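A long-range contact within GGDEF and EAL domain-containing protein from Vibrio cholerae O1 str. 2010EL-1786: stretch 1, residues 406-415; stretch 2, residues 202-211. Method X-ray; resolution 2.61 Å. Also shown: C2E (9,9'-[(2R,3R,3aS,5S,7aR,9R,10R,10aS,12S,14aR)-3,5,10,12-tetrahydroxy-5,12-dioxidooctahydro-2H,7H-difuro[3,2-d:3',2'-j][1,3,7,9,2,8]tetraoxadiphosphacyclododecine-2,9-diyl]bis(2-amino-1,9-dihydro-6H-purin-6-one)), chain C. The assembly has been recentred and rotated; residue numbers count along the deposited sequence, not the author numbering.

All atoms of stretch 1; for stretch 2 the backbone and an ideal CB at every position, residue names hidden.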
# COMPACT_ATOMS: atom_id res chain seq x y z
N ILE A 406 -36.99 12.36 -7.84
CA ILE A 406 -35.81 11.95 -8.59
C ILE A 406 -35.90 12.53 -9.99
O ILE A 406 -36.94 12.44 -10.65
CB ILE A 406 -35.69 10.42 -8.62
CG1 ILE A 406 -35.75 9.85 -7.20
CG2 ILE A 406 -34.39 10.00 -9.31
CD1 ILE A 406 -34.68 10.38 -6.28
N GLU A 407 -34.80 13.14 -10.46
CA GLU A 407 -34.85 13.88 -11.72
C GLU A 407 -34.82 12.94 -12.92
O GLU A 407 -35.70 13.02 -13.79
CB GLU A 407 -33.70 14.88 -11.78
CG GLU A 407 -33.93 16.13 -10.94
CD GLU A 407 -32.94 17.24 -11.24
OE1 GLU A 407 -31.72 16.98 -11.19
OE2 GLU A 407 -33.38 18.37 -11.54
N VAL A 408 -33.83 12.05 -12.99
CA VAL A 408 -33.68 11.16 -14.14
C VAL A 408 -33.63 9.72 -13.64
O VAL A 408 -33.27 9.44 -12.50
CB VAL A 408 -32.42 11.52 -14.98
CG1 VAL A 408 -31.81 12.82 -14.50
CG2 VAL A 408 -31.40 10.41 -14.96
N PHE A 409 -34.03 8.80 -14.52
CA PHE A 409 -34.16 7.39 -14.19
C PHE A 409 -33.40 6.54 -15.20
O PHE A 409 -33.22 6.94 -16.35
CB PHE A 409 -35.64 6.96 -14.15
CG PHE A 409 -36.49 7.83 -13.27
CD1 PHE A 409 -37.01 9.02 -13.74
CD2 PHE A 409 -36.78 7.44 -11.97
CE1 PHE A 409 -37.80 9.82 -12.93
CE2 PHE A 409 -37.57 8.24 -11.16
CZ PHE A 409 -38.08 9.43 -11.64
N GLN A 410 -32.97 5.36 -14.75
CA GLN A 410 -32.21 4.44 -15.58
C GLN A 410 -32.60 3.02 -15.23
O GLN A 410 -32.85 2.71 -14.06
CB GLN A 410 -30.70 4.65 -15.39
CG GLN A 410 -29.82 3.85 -16.35
CD GLN A 410 -28.34 4.10 -16.13
OE1 GLN A 410 -27.95 5.01 -15.41
NE2 GLN A 410 -27.51 3.28 -16.77
N GLY A 411 -32.68 2.16 -16.23
CA GLY A 411 -33.03 0.77 -16.00
C GLY A 411 -33.75 0.19 -17.20
O GLY A 411 -33.93 0.84 -18.23
N PHE A 412 -34.17 -1.06 -17.03
CA PHE A 412 -34.81 -1.79 -18.13
C PHE A 412 -36.20 -1.25 -18.44
O PHE A 412 -36.66 -1.37 -19.58
CB PHE A 412 -34.88 -3.28 -17.79
CG PHE A 412 -33.53 -3.95 -17.72
CD1 PHE A 412 -32.46 -3.46 -18.46
CD2 PHE A 412 -33.33 -5.06 -16.92
CE1 PHE A 412 -31.22 -4.07 -18.40
CE2 PHE A 412 -32.09 -5.68 -16.86
CZ PHE A 412 -31.04 -5.18 -17.59
N ILE A 413 -36.88 -0.66 -17.45
CA ILE A 413 -38.21 -0.12 -17.71
C ILE A 413 -38.15 1.18 -18.49
O ILE A 413 -39.12 1.52 -19.18
CB ILE A 413 -38.99 0.08 -16.40
CG1 ILE A 413 -40.49 0.16 -16.69
CG2 ILE A 413 -38.50 1.31 -15.65
CD1 ILE A 413 -41.27 1.00 -15.71
N VAL A 414 -37.04 1.92 -18.41
CA VAL A 414 -36.86 3.10 -19.26
C VAL A 414 -36.29 2.72 -20.62
O VAL A 414 -36.24 3.58 -21.52
CB VAL A 414 -35.97 4.13 -18.53
CG1 VAL A 414 -35.87 3.80 -17.05
CG2 VAL A 414 -34.58 4.23 -19.15
N ASP A 415 -35.92 1.45 -20.81
CA ASP A 415 -35.28 0.94 -22.02
C ASP A 415 -33.89 1.54 -22.20
O ASP A 415 -32.97 1.21 -21.44
CB ASP A 415 -36.14 1.21 -23.26
CG ASP A 415 -37.55 0.68 -23.13
OD1 ASP A 415 -37.73 -0.38 -22.49
OD2 ASP A 415 -38.48 1.32 -23.66
N UNK A 202 -19.91 -3.68 -25.97
CA UNK A 202 -20.32 -2.56 -25.15
C UNK A 202 -21.81 -2.31 -25.29
O UNK A 202 -22.38 -2.43 -26.37
CB UNK A 202 -19.53 -1.30 -25.52
N UNK A 203 -22.44 -1.96 -24.17
CA UNK A 203 -23.85 -1.62 -24.10
C UNK A 203 -24.00 -0.20 -23.56
O UNK A 203 -23.23 0.23 -22.71
CB UNK A 203 -24.61 -2.62 -23.23
N UNK A 204 -25.00 0.52 -24.08
CA UNK A 204 -25.24 1.91 -23.70
C UNK A 204 -26.66 2.02 -23.16
O UNK A 204 -27.63 1.87 -23.92
CB UNK A 204 -25.03 2.86 -24.88
N UNK A 205 -26.79 2.28 -21.86
CA UNK A 205 -28.08 2.44 -21.21
C UNK A 205 -28.30 3.92 -20.91
O UNK A 205 -27.50 4.53 -20.20
CB UNK A 205 -28.16 1.60 -19.93
N UNK A 206 -29.39 4.47 -21.42
CA UNK A 206 -29.65 5.90 -21.30
C UNK A 206 -30.31 6.22 -19.96
O UNK A 206 -31.23 5.53 -19.52
CB UNK A 206 -30.53 6.38 -22.45
N UNK A 207 -29.82 7.28 -19.32
CA UNK A 207 -30.44 7.84 -18.12
C UNK A 207 -31.29 9.03 -18.56
O UNK A 207 -30.75 10.08 -18.94
CB UNK A 207 -29.39 8.25 -17.08
N UNK A 208 -32.61 8.87 -18.50
CA UNK A 208 -33.54 9.85 -19.05
C UNK A 208 -34.36 10.50 -17.94
O UNK A 208 -34.67 9.88 -16.92
CB UNK A 208 -34.46 9.19 -20.08
N UNK A 209 -34.71 11.77 -18.16
CA UNK A 209 -35.62 12.48 -17.29
C UNK A 209 -37.06 12.08 -17.60
O UNK A 209 -37.33 11.31 -18.53
CB UNK A 209 -35.43 13.99 -17.44
N UNK A 210 -38.00 12.60 -16.81
CA UNK A 210 -39.41 12.35 -17.10
C UNK A 210 -39.86 13.00 -18.40
O UNK A 210 -40.90 12.62 -18.94
CB UNK A 210 -40.28 12.86 -15.95
N UNK A 211 -39.09 13.97 -18.90
CA UNK A 211 -39.41 14.67 -20.14
C UNK A 211 -38.72 14.06 -21.35
O UNK A 211 -38.79 14.63 -22.44
CB UNK A 211 -39.02 16.15 -20.02
P1 C2E C . -23.28 -0.85 -12.19
O2P C2E C . -22.64 0.51 -12.14
O1P C2E C . -24.33 -0.82 -11.12
O5' C2E C . -24.11 -1.09 -13.58
C5' C2E C . -25.44 -1.48 -13.49
C4' C2E C . -25.45 -3.03 -13.64
O4' C2E C . -26.65 -3.49 -13.46
C3' C2E C . -25.12 -3.44 -15.09
O3' C2E C . -24.84 -4.76 -15.06
C2' C2E C . -26.48 -3.24 -15.76
O2' C2E C . -26.52 -3.97 -17.06
C1' C2E C . -27.23 -3.89 -14.92
N9 C2E C . -28.64 -3.64 -14.82
C8 C2E C . -28.70 -2.47 -15.50
N7 C2E C . -30.00 -2.08 -15.49
C5 C2E C . -30.71 -2.97 -14.82
C6 C2E C . -32.20 -3.10 -14.45
O6 C2E C . -33.00 -2.29 -14.79
N1 C2E C . -32.65 -4.22 -13.68
C2 C2E C . -31.73 -5.24 -13.24
N2 C2E C . -32.13 -6.41 -12.45
N3 C2E C . -30.33 -5.09 -13.60
C4 C2E C . -29.86 -3.93 -14.40
P11 C2E C . -23.41 -5.13 -15.80
O21 C2E C . -23.31 -4.94 -17.29
O11 C2E C . -23.19 -6.61 -15.57
O5A C2E C . -22.33 -4.29 -14.87
C5A C2E C . -22.14 -4.87 -13.61
C4A C2E C . -21.09 -4.14 -12.88
O4A C2E C . -19.94 -4.33 -13.45
C3A C2E C . -21.40 -2.48 -12.91
O3A C2E C . -22.27 -2.09 -11.75
C2A C2E C . -20.30 -1.94 -12.82
O2A C2E C . -19.95 -1.72 -11.37
C1A C2E C . -19.27 -2.97 -13.53
N91 C2E C . -19.03 -2.61 -14.77
C81 C2E C . -19.77 -2.82 -15.87
N71 C2E C . -19.09 -2.26 -16.89
C51 C2E C . -17.97 -1.72 -16.40
C61 C2E C . -16.83 -0.96 -17.07
O61 C2E C . -16.88 -0.78 -18.23
N11 C2E C . -15.72 -0.49 -16.30
C21 C2E C . -15.67 -0.72 -14.89
N21 C2E C . -14.54 -0.23 -14.11
N31 C2E C . -16.77 -1.45 -14.26
C41 C2E C . -17.93 -1.94 -15.07

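Position 202 lies on an extended backbone with no atom of stretch 1 near its CB, so this contact sets no preference; it is Phe 202.

At 203 the CB points toward stretch 1 but has nothing of it within 5.5 Å. A phosphate oxygen, O21, and a ribose hydroxyl, O2', of C2E lie in that direction, so a long side chain ending in a donor or a positive charge would suit. The residue is Arg 203. Arg 203 NH1 donates to C2E O21 at 3.0 Å and Arg 203 NH2 to C2E O2' at 2.7 Å, while NH2 also sits at the edge of the Phe 412 ring.

Position 204 points away from stretch 1, leaving the choice open; it is Tyr 204.

Position 205 is tightly constrained. Its CB points toward stretch 1, 3.6 Å from Gln 410 NE2, a donor, and beyond lies C2E N7, an acceptor. A side chain of moderate length that can both accept and donate is favoured; a purely apolar one could bond to neither. Gln 205 meets both demands: Gln 205 OE1 accepts from Gln 410 NE2 at 2.8 Å, and Gln 205 NE2 donates to C2E N7 at 3.2 Å. The extended chain (chi1 and chi2 both t) carries the amide to Gly 411 and Phe 412, with Gln 205 NE2 3.8 Å from Phe 412 CD1.

The CB of 206 points away, so many residues would do. Ala 206 instead contributes its backbone: Ala 206 O is 3.6 Å from Val 414 CG2.

At 207 the CB points sideways, close to Val 408 CG2 and 3.9 Å from Gln 410 OE1. Such close neighbours favour a small, apolar side chain. Ala 207 fits, its CB packing against Val 408 CG2 at 3.7 Å, while Ala 207 CA makes a CA-H...O contact of 3.4 Å with Phe 409 O.

Position 208 forms an antiparallel hydrogen-bonded pair with Phe 409, and these bonds require only a backbone. Its CB shares a face with the Phe 409 side chain, 5.0 Å from Val 414 CG2, where polar or apolar groups could fit. Asn 208 N donates to Phe 409 O (3.0 Å), and Asn 208 O accepts from Phe 409 N (2.7 Å).

At 209 the CB lies 3.8 Å from Glu 407 O, which suits a small side chain. In Ser 209, OG accepts a weak hydrogen bond from the backbone N of 211.

Position 210 points sideways near the Phe 409 ring and tolerates variety; it is Ser 210. Position 211 is out of reach: Trp 211.

Stretch 2 (202-211) FRYQAANSSW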
# COMPACT_ATOMS: atom_id res chain seq x y z
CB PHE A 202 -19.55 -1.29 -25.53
CG PHE A 202 -18.07 -1.41 -25.33
CD1 PHE A 202 -17.50 -1.15 -24.10
CD2 PHE A 202 -17.24 -1.78 -26.38
CE1 PHE A 202 -16.13 -1.27 -23.91
CE2 PHE A 202 -15.88 -1.89 -26.20
CZ PHE A 202 -15.33 -1.64 -24.97
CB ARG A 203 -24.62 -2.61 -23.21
CG ARG A 203 -24.68 -4.02 -23.77
CD ARG A 203 -25.08 -5.04 -22.70
NE ARG A 203 -26.11 -4.53 -21.80
CZ ARG A 203 -25.97 -4.47 -20.48
NH1 ARG A 203 -24.85 -4.89 -19.90
NH2 ARG A 203 -26.96 -4.00 -19.73
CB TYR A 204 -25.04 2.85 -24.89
CG TYR A 204 -23.67 2.75 -25.55
CD1 TYR A 204 -23.42 1.79 -26.52
CD2 TYR A 204 -22.65 3.62 -25.21
CE1 TYR A 204 -22.18 1.69 -27.13
CE2 TYR A 204 -21.40 3.53 -25.81
CZ TYR A 204 -21.18 2.57 -26.77
OH TYR A 204 -19.94 2.48 -27.37
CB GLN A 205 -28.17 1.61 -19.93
CG GLN A 205 -29.57 1.50 -19.37
CD GLN A 205 -29.63 0.69 -18.09
OE1 GLN A 205 -28.82 0.88 -17.18
NE2 GLN A 205 -30.60 -0.22 -18.01
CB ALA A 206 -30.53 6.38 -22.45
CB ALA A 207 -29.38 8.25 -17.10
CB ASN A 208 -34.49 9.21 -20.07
CG ASN A 208 -33.77 8.67 -21.29
OD1 ASN A 208 -32.67 9.12 -21.61
ND2 ASN A 208 -34.38 7.72 -21.97
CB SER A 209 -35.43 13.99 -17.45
OG SER A 209 -35.83 14.42 -18.74
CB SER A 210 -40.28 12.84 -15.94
OG SER A 210 -40.11 14.24 -15.76
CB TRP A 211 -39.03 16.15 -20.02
CG TRP A 211 -39.69 16.84 -18.87
CD1 TRP A 211 -39.25 16.90 -17.58
CD2 TRP A 211 -40.91 17.59 -18.90
NE1 TRP A 211 -40.13 17.63 -16.81
CE2 TRP A 211 -41.15 18.07 -17.60
CE3 TRP A 211 -41.83 17.91 -19.91
CZ2 TRP A 211 -42.27 18.84 -17.28
CZ3 TRP A 211 -42.94 18.67 -19.59
CH2 TRP A 211 -43.15 19.13 -18.29
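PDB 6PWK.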